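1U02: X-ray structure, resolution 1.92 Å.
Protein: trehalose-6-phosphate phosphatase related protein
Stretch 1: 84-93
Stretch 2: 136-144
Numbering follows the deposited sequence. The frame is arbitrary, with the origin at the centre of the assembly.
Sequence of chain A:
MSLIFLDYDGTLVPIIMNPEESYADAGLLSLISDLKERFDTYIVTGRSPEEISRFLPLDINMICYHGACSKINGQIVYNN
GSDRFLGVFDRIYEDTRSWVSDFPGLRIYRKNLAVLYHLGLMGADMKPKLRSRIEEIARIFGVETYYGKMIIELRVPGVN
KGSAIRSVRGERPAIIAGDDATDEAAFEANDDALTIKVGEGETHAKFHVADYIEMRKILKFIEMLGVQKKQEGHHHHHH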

# COMPACT_ATOMS: atom_id res chain seq x y z
N ARG A 84 15.95 8.18 -8.47
CA ARG A 84 16.26 9.47 -9.08
C ARG A 84 15.38 10.55 -8.46
O ARG A 84 15.70 11.74 -8.55
CB ARG A 84 15.98 9.44 -10.59
CG ARG A 84 16.88 8.52 -11.40
CD ARG A 84 16.40 8.42 -12.84
NE ARG A 84 15.06 7.82 -12.92
CZ ARG A 84 14.35 7.71 -14.03
NH1 ARG A 84 14.83 8.17 -15.19
NH2 ARG A 84 13.16 7.14 -14.00
N PHE A 85 14.28 10.13 -7.84
CA PHE A 85 13.33 11.05 -7.22
C PHE A 85 13.55 11.34 -5.73
O PHE A 85 12.79 12.09 -5.13
CB PHE A 85 11.91 10.53 -7.42
CG PHE A 85 11.41 10.65 -8.83
CD1 PHE A 85 10.79 11.83 -9.26
CD2 PHE A 85 11.56 9.60 -9.73
CE1 PHE A 85 10.33 11.95 -10.58
CE2 PHE A 85 11.10 9.71 -11.05
CZ PHE A 85 10.48 10.89 -11.47
N LEU A 86 14.58 10.75 -5.12
CA LEU A 86 14.83 10.99 -3.70
C LEU A 86 14.99 12.47 -3.34
O LEU A 86 14.42 12.93 -2.36
CB LEU A 86 16.07 10.20 -3.24
CG LEU A 86 15.91 8.67 -3.23
CD1 LEU A 86 17.22 8.01 -2.81
CD2 LEU A 86 14.79 8.28 -2.26
N GLY A 87 15.77 13.21 -4.12
CA GLY A 87 15.95 14.62 -3.81
C GLY A 87 14.67 15.41 -4.03
O GLY A 87 14.41 16.40 -3.34
N VAL A 88 13.87 14.98 -5.00
CA VAL A 88 12.62 15.65 -5.32
C VAL A 88 11.64 15.66 -4.16
O VAL A 88 11.14 16.71 -3.76
CB VAL A 88 11.94 14.99 -6.54
CG1 VAL A 88 10.62 15.68 -6.84
CG2 VAL A 88 12.87 15.08 -7.74
N PHE A 89 11.36 14.49 -3.60
CA PHE A 89 10.43 14.42 -2.50
C PHE A 89 10.92 15.14 -1.25
O PHE A 89 10.11 15.59 -0.44
CB PHE A 89 10.06 12.97 -2.23
CG PHE A 89 9.14 12.42 -3.27
CD1 PHE A 89 7.81 12.85 -3.33
CD2 PHE A 89 9.60 11.54 -4.25
CE1 PHE A 89 6.96 12.42 -4.35
CE2 PHE A 89 8.75 11.11 -5.28
CZ PHE A 89 7.43 11.55 -5.33
N ASP A 90 12.24 15.27 -1.09
CA ASP A 90 12.77 16.00 0.05
C ASP A 90 12.38 17.47 -0.13
O ASP A 90 11.92 18.13 0.81
CB ASP A 90 14.30 15.91 0.13
CG ASP A 90 14.78 14.55 0.61
OD1 ASP A 90 14.08 13.94 1.46
OD2 ASP A 90 15.86 14.10 0.16
N ARG A 91 12.56 17.98 -1.35
CA ARG A 91 12.23 19.36 -1.67
C ARG A 91 10.72 19.61 -1.58
O ARG A 91 10.29 20.67 -1.12
CB ARG A 91 12.74 19.73 -3.07
CG ARG A 91 14.26 19.66 -3.21
CD ARG A 91 14.78 20.54 -4.36
NE ARG A 91 14.44 20.04 -5.70
CZ ARG A 91 14.97 18.95 -6.26
NH1 ARG A 91 15.88 18.24 -5.61
NH2 ARG A 91 14.59 18.59 -7.48
N ILE A 92 9.93 18.65 -2.04
CA ILE A 92 8.48 18.79 -2.00
C ILE A 92 8.01 18.97 -0.56
O ILE A 92 7.18 19.83 -0.27
CB ILE A 92 7.78 17.57 -2.64
CG1 ILE A 92 8.01 17.59 -4.15
CG2 ILE A 92 6.28 17.60 -2.32
CD1 ILE A 92 7.51 16.36 -4.88
N TYR A 93 8.54 18.16 0.35
CA TYR A 93 8.16 18.25 1.75
C TYR A 93 8.60 19.59 2.33
O TYR A 93 7.84 20.25 3.04
CB TYR A 93 8.79 17.12 2.56
CG TYR A 93 8.41 17.19 4.01
CD1 TYR A 93 7.11 16.89 4.42
CD2 TYR A 93 9.31 17.65 4.97
CE1 TYR A 93 6.72 17.04 5.75
CE2 TYR A 93 8.93 17.81 6.30
CZ TYR A 93 7.63 17.51 6.68
OH TYR A 93 7.22 17.70 7.98
N GLU A 136 -0.15 21.88 -8.54
CA GLU A 136 0.86 22.82 -9.03
C GLU A 136 2.25 22.30 -8.65
O GLU A 136 3.18 22.32 -9.47
CB GLU A 136 0.63 24.21 -8.42
CG GLU A 136 1.66 25.25 -8.82
CD GLU A 136 1.30 26.64 -8.31
OE1 GLU A 136 1.13 26.80 -7.08
OE2 GLU A 136 1.19 27.57 -9.14
N ILE A 137 2.39 21.83 -7.42
CA ILE A 137 3.66 21.28 -6.97
C ILE A 137 4.02 20.07 -7.82
O ILE A 137 5.17 19.87 -8.19
CB ILE A 137 3.58 20.87 -5.48
CG1 ILE A 137 3.57 22.12 -4.60
CG2 ILE A 137 4.77 20.00 -5.11
CD1 ILE A 137 4.87 22.92 -4.67
N ALA A 138 3.01 19.25 -8.13
CA ALA A 138 3.22 18.06 -8.94
C ALA A 138 3.77 18.42 -10.32
O ALA A 138 4.69 17.76 -10.83
CB ALA A 138 1.92 17.29 -9.09
N ARG A 139 3.22 19.46 -10.93
CA ARG A 139 3.69 19.87 -12.25
C ARG A 139 5.09 20.45 -12.16
O ARG A 139 5.94 20.18 -13.00
CB ARG A 139 2.73 20.91 -12.86
CG ARG A 139 1.28 20.45 -12.88
CD ARG A 139 0.39 21.36 -13.72
NE ARG A 139 -1.02 21.06 -13.48
CZ ARG A 139 -1.74 21.57 -12.49
NH1 ARG A 139 -1.18 22.41 -11.63
NH2 ARG A 139 -3.01 21.22 -12.34
N ILE A 140 5.34 21.24 -11.12
CA ILE A 140 6.65 21.84 -10.94
C ILE A 140 7.76 20.80 -10.81
O ILE A 140 8.80 20.90 -11.48
CB ILE A 140 6.67 22.74 -9.69
CG1 ILE A 140 5.71 23.92 -9.89
CG2 ILE A 140 8.08 23.23 -9.42
CD1 ILE A 140 5.47 24.74 -8.64
N PHE A 141 7.54 19.79 -9.97
CA PHE A 141 8.53 18.75 -9.74
C PHE A 141 8.46 17.55 -10.67
O PHE A 141 9.31 16.66 -10.60
CB PHE A 141 8.45 18.29 -8.30
CG PHE A 141 8.93 19.31 -7.31
CD1 PHE A 141 10.27 19.37 -6.96
CD2 PHE A 141 8.04 20.23 -6.76
CE1 PHE A 141 10.73 20.34 -6.07
CE2 PHE A 141 8.48 21.20 -5.87
CZ PHE A 141 9.83 21.26 -5.52
N GLY A 142 7.45 17.52 -11.53
CA GLY A 142 7.31 16.41 -12.45
C GLY A 142 6.95 15.10 -11.79
O GLY A 142 7.45 14.04 -12.17
N VAL A 143 6.10 15.16 -10.77
CA VAL A 143 5.67 13.95 -10.10
C VAL A 143 4.20 13.70 -10.40
O VAL A 143 3.54 14.52 -11.05
CB VAL A 143 5.90 14.01 -8.57
CG1 VAL A 143 7.38 13.91 -8.27
CG2 VAL A 143 5.34 15.30 -8.00
N GLU A 144 3.70 12.57 -9.93
CA GLU A 144 2.33 12.15 -10.19
C GLU A 144 1.42 12.33 -8.98
O GLU A 144 1.85 12.19 -7.83
CB GLU A 144 2.38 10.68 -10.62
CG GLU A 144 1.06 9.95 -10.76
CD GLU A 144 1.28 8.52 -11.22
OE1 GLU A 144 1.83 8.34 -12.33
OE2 GLU A 144 0.92 7.59 -10.47

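How do the two backbones lie against each other? Residues 86-93 form a helix that follows a short 3-10 segment at Arg 84 and Phe 85, and residues 136-141 are the last turns of a second helix. The two run roughly antiparallel, at 146° between their directions, and their axes come no closer than 11.2 Å. The backbones are nearest where the CA of Val 88 lies 6.8 Å from the CA of Phe 141, with a second approach of 7.4 Å between the CA atoms of Ile 92 and Ile 137, one helical turn along each chain.

How does the second stretch leave its helix and still keep contact? Gly 142 takes a positive phi of 69°, a conformation that favours glycine, and the chain turns there. The N of Val 143 donates a hydrogen bond to the O of Ala 138 at 3.0 Å, tying the turn back to the helix. The CA-to-CB bond of Val 143 points toward the first stretch, while the Gly 142 O sits 3.9 Å from Phe 85 CE1, at the edge of that ring and near its plane.

What does Phe 141 contribute? It has the largest area covered of any residue in the contact, and its ring is laid against the first helix. Ile 92 CG1 sits over one face, 3.8 Å from the centroid of the Phe 141 ring and 15° off the normal, a CH-pi contact suited to a flat aromatic surface and an aliphatic branch. Val 88 CG1 packs 3.7 Å from Phe 141 CB. Arg 91 is exposed, yet Arg 91 CB and Arg 91 NE are each 3.7 Å from Phe 141 CE1.

What fills the space around Val 143? Val 143 CG1 lies 3.8 Å from Phe 89 CZ, 4.0 Å from Val 88 CG1 and 4.1 Å from Phe 85 CD1, and Val 143 CG2 lies 3.9 Å from Ile 92 CD1. Phe 89 begins with its CB pointing away, yet its long ring brings CZ back to the contact. Ile 92, itself buried, also meets Ile 137, with Ile 92 CG2 4.0 Å from Ile 137 CG2.

What kind of bonding holds the pair together? No hydrogen bond crosses between the stretches, so the contact rests on the packing of these mainly apolar side chains; the two stretches bury 361 Å² between them, both sides summed.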